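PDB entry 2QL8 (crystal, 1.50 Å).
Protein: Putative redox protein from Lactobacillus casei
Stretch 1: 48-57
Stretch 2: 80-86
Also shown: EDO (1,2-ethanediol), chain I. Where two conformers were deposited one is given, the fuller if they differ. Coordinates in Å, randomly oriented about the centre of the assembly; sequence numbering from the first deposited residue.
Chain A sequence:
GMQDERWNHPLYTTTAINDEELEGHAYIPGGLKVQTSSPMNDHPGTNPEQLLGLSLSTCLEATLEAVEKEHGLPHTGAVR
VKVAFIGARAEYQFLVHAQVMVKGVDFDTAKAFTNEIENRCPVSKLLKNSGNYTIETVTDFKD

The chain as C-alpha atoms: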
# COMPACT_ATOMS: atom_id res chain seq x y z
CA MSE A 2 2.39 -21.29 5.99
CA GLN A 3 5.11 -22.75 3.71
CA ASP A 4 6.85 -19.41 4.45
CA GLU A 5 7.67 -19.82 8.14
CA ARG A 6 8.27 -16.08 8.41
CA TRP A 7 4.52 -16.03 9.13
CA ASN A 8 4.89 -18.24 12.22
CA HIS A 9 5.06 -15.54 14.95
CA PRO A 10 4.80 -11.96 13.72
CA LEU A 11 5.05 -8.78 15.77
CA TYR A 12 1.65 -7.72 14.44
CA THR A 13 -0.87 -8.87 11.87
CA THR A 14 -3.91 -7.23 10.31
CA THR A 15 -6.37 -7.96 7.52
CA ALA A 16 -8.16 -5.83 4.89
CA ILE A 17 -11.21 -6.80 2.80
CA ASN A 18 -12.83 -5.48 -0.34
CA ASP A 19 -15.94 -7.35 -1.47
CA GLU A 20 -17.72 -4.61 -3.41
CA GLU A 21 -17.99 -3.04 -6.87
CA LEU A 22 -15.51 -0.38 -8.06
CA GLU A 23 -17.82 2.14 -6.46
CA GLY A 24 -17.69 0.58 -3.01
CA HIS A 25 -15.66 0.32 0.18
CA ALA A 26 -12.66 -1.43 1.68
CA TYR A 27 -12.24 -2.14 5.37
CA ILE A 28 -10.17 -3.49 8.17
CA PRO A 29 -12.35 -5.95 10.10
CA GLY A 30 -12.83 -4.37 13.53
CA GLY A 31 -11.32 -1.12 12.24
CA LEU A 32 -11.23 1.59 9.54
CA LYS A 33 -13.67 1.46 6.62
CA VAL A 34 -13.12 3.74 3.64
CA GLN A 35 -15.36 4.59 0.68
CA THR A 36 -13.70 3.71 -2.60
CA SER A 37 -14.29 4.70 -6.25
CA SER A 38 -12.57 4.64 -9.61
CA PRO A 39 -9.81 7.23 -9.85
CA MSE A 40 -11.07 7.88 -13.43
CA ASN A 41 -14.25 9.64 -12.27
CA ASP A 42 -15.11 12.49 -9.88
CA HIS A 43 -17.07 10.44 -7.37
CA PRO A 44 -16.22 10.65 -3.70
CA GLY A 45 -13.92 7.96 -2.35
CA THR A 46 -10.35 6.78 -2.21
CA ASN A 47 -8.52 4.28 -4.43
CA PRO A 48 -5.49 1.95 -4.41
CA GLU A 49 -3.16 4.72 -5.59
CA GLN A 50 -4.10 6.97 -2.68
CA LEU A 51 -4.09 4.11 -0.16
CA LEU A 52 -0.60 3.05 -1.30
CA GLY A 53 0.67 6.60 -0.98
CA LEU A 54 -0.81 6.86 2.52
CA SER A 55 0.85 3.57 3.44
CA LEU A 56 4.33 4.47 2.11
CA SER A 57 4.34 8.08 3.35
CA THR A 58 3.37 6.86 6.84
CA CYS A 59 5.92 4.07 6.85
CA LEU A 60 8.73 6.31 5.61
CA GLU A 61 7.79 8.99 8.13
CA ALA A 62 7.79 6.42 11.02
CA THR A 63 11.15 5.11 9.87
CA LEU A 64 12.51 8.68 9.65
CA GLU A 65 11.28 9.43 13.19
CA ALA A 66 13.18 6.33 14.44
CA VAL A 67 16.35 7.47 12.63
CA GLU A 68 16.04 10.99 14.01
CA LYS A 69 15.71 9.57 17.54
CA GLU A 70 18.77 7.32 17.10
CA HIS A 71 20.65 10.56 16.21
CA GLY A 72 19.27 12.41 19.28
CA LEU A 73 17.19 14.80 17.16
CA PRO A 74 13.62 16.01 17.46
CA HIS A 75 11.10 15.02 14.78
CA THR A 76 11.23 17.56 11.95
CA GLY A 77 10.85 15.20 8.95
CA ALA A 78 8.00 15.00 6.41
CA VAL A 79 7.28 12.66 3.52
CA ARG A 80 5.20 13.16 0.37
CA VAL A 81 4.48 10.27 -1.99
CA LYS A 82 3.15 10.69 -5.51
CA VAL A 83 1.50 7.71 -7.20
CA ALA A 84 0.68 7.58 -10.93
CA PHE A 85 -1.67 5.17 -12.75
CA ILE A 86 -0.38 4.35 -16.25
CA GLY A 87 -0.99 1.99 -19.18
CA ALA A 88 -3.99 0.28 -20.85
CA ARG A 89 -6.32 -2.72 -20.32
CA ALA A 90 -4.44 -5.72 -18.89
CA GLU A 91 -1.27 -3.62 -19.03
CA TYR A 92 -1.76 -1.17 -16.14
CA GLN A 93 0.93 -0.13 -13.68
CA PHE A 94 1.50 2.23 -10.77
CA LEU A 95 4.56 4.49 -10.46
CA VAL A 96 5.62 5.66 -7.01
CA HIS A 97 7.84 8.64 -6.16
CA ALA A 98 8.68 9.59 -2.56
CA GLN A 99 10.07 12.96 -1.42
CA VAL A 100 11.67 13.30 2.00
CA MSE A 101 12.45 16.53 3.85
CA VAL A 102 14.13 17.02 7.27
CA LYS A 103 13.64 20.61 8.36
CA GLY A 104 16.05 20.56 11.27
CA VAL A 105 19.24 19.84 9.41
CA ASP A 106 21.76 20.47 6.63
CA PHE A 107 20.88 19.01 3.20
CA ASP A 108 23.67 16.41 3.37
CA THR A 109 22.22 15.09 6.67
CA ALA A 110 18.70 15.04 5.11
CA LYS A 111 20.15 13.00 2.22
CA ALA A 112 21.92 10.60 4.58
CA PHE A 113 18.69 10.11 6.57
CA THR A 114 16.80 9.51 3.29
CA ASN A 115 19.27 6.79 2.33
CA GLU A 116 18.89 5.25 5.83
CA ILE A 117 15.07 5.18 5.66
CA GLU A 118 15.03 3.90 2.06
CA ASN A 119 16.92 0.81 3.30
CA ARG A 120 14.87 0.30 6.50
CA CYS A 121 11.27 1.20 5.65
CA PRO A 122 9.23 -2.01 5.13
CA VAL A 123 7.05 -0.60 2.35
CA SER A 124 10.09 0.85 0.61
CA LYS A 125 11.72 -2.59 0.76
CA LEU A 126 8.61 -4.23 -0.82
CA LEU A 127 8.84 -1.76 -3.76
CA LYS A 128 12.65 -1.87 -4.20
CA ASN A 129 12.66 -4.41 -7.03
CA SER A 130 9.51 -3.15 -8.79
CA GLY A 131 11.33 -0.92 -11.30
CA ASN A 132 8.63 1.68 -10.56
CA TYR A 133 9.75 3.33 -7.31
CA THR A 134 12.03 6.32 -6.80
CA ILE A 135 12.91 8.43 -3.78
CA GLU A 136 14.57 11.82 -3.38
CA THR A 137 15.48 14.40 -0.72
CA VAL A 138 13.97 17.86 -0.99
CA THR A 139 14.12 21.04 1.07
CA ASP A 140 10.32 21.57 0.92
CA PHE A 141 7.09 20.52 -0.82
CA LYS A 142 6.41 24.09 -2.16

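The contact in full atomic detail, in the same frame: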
# COMPACT_ATOMS: atom_id res chain seq x y z
N PRO A 48 -6.77 2.60 -4.76
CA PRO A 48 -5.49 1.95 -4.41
C PRO A 48 -4.26 2.84 -4.48
O PRO A 48 -3.31 2.65 -3.69
CB PRO A 48 -5.41 0.81 -5.41
CG PRO A 48 -6.84 0.49 -5.73
CD PRO A 48 -7.49 1.85 -5.83
N GLU A 49 -4.27 3.80 -5.40
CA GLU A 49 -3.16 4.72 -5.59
C GLU A 49 -2.99 5.58 -4.34
O GLU A 49 -1.90 5.69 -3.75
CB GLU A 49 -3.44 5.61 -6.80
CG GLU A 49 -3.40 4.87 -8.17
CD GLU A 49 -4.78 4.31 -8.63
OE1 GLU A 49 -5.70 4.13 -7.78
OE2 GLU A 49 -4.91 4.08 -9.86
N GLN A 50 -4.09 6.16 -3.89
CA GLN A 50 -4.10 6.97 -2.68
C GLN A 50 -3.70 6.14 -1.44
O GLN A 50 -2.91 6.58 -0.59
CB GLN A 50 -5.45 7.62 -2.44
CG GLN A 50 -5.78 8.75 -3.44
CD GLN A 50 -7.11 9.44 -3.15
OE1 GLN A 50 -7.82 9.08 -2.21
NE2 GLN A 50 -7.44 10.45 -3.98
N LEU A 51 -4.31 4.97 -1.31
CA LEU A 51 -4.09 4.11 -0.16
C LEU A 51 -2.62 3.68 -0.08
O LEU A 51 -2.02 3.67 1.01
CB LEU A 51 -5.06 2.93 -0.16
CG LEU A 51 -6.51 3.30 0.16
CD1 LEU A 51 -7.46 2.18 -0.37
CD2 LEU A 51 -6.68 3.57 1.66
N LEU A 52 -2.03 3.34 -1.21
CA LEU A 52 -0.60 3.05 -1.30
C LEU A 52 0.28 4.23 -0.89
O LEU A 52 1.22 4.09 -0.12
CB LEU A 52 -0.21 2.53 -2.66
CG LEU A 52 1.26 2.18 -2.93
CD1 LEU A 52 1.72 1.10 -1.92
CD2 LEU A 52 1.55 1.74 -4.37
N GLY A 53 -0.05 5.41 -1.39
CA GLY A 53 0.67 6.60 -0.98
C GLY A 53 0.57 6.88 0.52
O GLY A 53 1.56 7.27 1.16
N LEU A 54 -0.61 6.72 1.08
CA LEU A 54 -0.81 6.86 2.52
C LEU A 54 0.02 5.84 3.30
O LEU A 54 0.62 6.16 4.33
CB LEU A 54 -2.31 6.77 2.91
CG LEU A 54 -3.24 7.90 2.42
CD1 LEU A 54 -4.73 7.51 2.53
CD2 LEU A 54 -2.94 9.22 3.19
N SER A 55 0.04 4.61 2.81
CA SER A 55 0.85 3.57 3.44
C SER A 55 2.35 3.92 3.44
O SER A 55 3.03 3.89 4.50
CB SER A 55 0.64 2.21 2.75
OG SER A 55 1.47 1.20 3.31
N LEU A 56 2.89 4.20 2.26
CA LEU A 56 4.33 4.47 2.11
C LEU A 56 4.76 5.75 2.83
O LEU A 56 5.78 5.77 3.51
CB LEU A 56 4.73 4.51 0.65
CG LEU A 56 6.21 4.77 0.35
CD1 LEU A 56 7.14 3.72 0.99
CD2 LEU A 56 6.44 4.89 -1.15
N SER A 57 4.00 6.82 2.66
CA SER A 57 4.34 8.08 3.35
C SER A 57 4.40 7.86 4.86
O SER A 57 5.31 8.36 5.54
CB SER A 57 3.37 9.21 2.94
OG SER A 57 2.02 8.97 3.37
N ARG A 80 6.26 13.07 1.37
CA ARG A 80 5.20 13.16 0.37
C ARG A 80 5.43 12.07 -0.66
O ARG A 80 6.54 11.90 -1.15
CB ARG A 80 5.26 14.54 -0.33
CG ARG A 80 4.22 14.63 -1.44
CD ARG A 80 4.04 16.08 -1.86
NE ARG A 80 5.22 16.60 -2.53
CZ ARG A 80 5.22 17.79 -3.15
NH1 ARG A 80 4.11 18.53 -3.13
NH2 ARG A 80 6.31 18.26 -3.76
N VAL A 81 4.38 11.32 -1.00
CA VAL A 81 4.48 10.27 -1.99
C VAL A 81 3.49 10.59 -3.10
O VAL A 81 2.30 10.78 -2.84
CB VAL A 81 4.20 8.86 -1.37
CG1 VAL A 81 4.11 7.78 -2.45
CG2 VAL A 81 5.26 8.53 -0.29
N LYS A 82 4.01 10.57 -4.32
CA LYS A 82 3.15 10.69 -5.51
C LYS A 82 3.00 9.32 -6.15
O LYS A 82 3.97 8.57 -6.27
CB LYS A 82 3.74 11.70 -6.50
CG LYS A 82 2.82 12.04 -7.69
CD LYS A 82 3.51 13.07 -8.58
CE LYS A 82 2.65 13.50 -9.77
NZ LYS A 82 3.24 14.75 -10.38
N VAL A 83 1.77 8.98 -6.53
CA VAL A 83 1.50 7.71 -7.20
C VAL A 83 0.77 8.03 -8.51
O VAL A 83 -0.20 8.80 -8.50
CB VAL A 83 0.64 6.74 -6.33
CG1 VAL A 83 0.39 5.41 -7.07
CG2 VAL A 83 1.31 6.51 -4.97
N ALA A 84 1.27 7.45 -9.60
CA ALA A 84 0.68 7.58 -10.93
C ALA A 84 0.12 6.22 -11.39
O ALA A 84 0.71 5.18 -11.15
CB ALA A 84 1.73 8.09 -11.92
N PHE A 85 -1.02 6.29 -12.09
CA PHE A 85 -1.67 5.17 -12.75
C PHE A 85 -1.37 5.35 -14.24
O PHE A 85 -1.65 6.43 -14.80
CB PHE A 85 -3.17 5.27 -12.46
CG PHE A 85 -4.05 4.19 -13.12
CD1 PHE A 85 -3.71 2.88 -13.19
CD2 PHE A 85 -5.28 4.58 -13.67
CE1 PHE A 85 -4.58 1.93 -13.72
CE2 PHE A 85 -6.13 3.63 -14.22
CZ PHE A 85 -5.76 2.32 -14.27
N ILE A 86 -0.79 4.33 -14.86
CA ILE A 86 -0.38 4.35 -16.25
C ILE A 86 -0.81 3.07 -16.99
O ILE A 86 -1.12 2.03 -16.39
CB ILE A 86 1.16 4.53 -16.40
CG1 ILE A 86 1.95 3.30 -15.93
CG2 ILE A 86 1.62 5.81 -15.65
CD1 ILE A 86 3.44 3.34 -16.22
C1 EDO I . -6.76 1.23 -11.08
O1 EDO I . -6.81 2.36 -10.20
C2 EDO I . -6.33 -0.06 -10.38
O2 EDO I . -7.28 -0.45 -9.38

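Helix 48-57 lies against strand 80-86 and runs nearly antiparallel to it, at 153° between their N-to-C directions, with the axes 7.7 Å apart at closest approach. No hydrogen bond links the two; they meet by van der Waals packing that buries 379 Å² in all. The alternation of the strand sets the pattern: V81, V83 and F85 direct CA-to-CB toward the helix, whereas R80, K82 and A84 direct it away. At the beginning of the stretch, R80 makes no contact with the helix. V81 meets the helix at G53, L56 and S57: its CG2 lies 3.6 Å from S57 N and 3.9 Å from L56 CD2, an apolar pairing, while its CG1 rests 3.9 Å from G53 CA. S57 CB also lies 3.8 Å from V81 CG2, and its hydroxyl is satisfied within the helix, S57 OG donating to G53 O at 2.8 Å. After K82, V83 packs one turn nearer the start of stretch 1, with CG2 3.5 Å from E49 O and 4.0 Å from G53 N, and CG1 3.8 Å from E49 CB. G53 is where the backbones come closest, its CA 5.4 Å from V81 CA; a CB there would point toward the strand, 3.6 Å from V83 CG2, and with no side chain at G53 the valine methyls lie directly against its backbone. That backbone is already paired, G53 N donating to E49 O at 3.0 Å, and the methyl groups cover it without competing for its hydrogen bonds. Beyond A84, F85 starts toward the helix but its side chain ends leading away; its CB lies 3.3 Å from E49 OE2. E49 OE2 also accepts a 2.6 Å hydrogen bond from O1 of an ethanediol, probably a relic of the crystallisation liquor; the ethanediol C1 sits over one face of the F85 ring, 3.5 Å from F85 CE1. I86 lies out of reach.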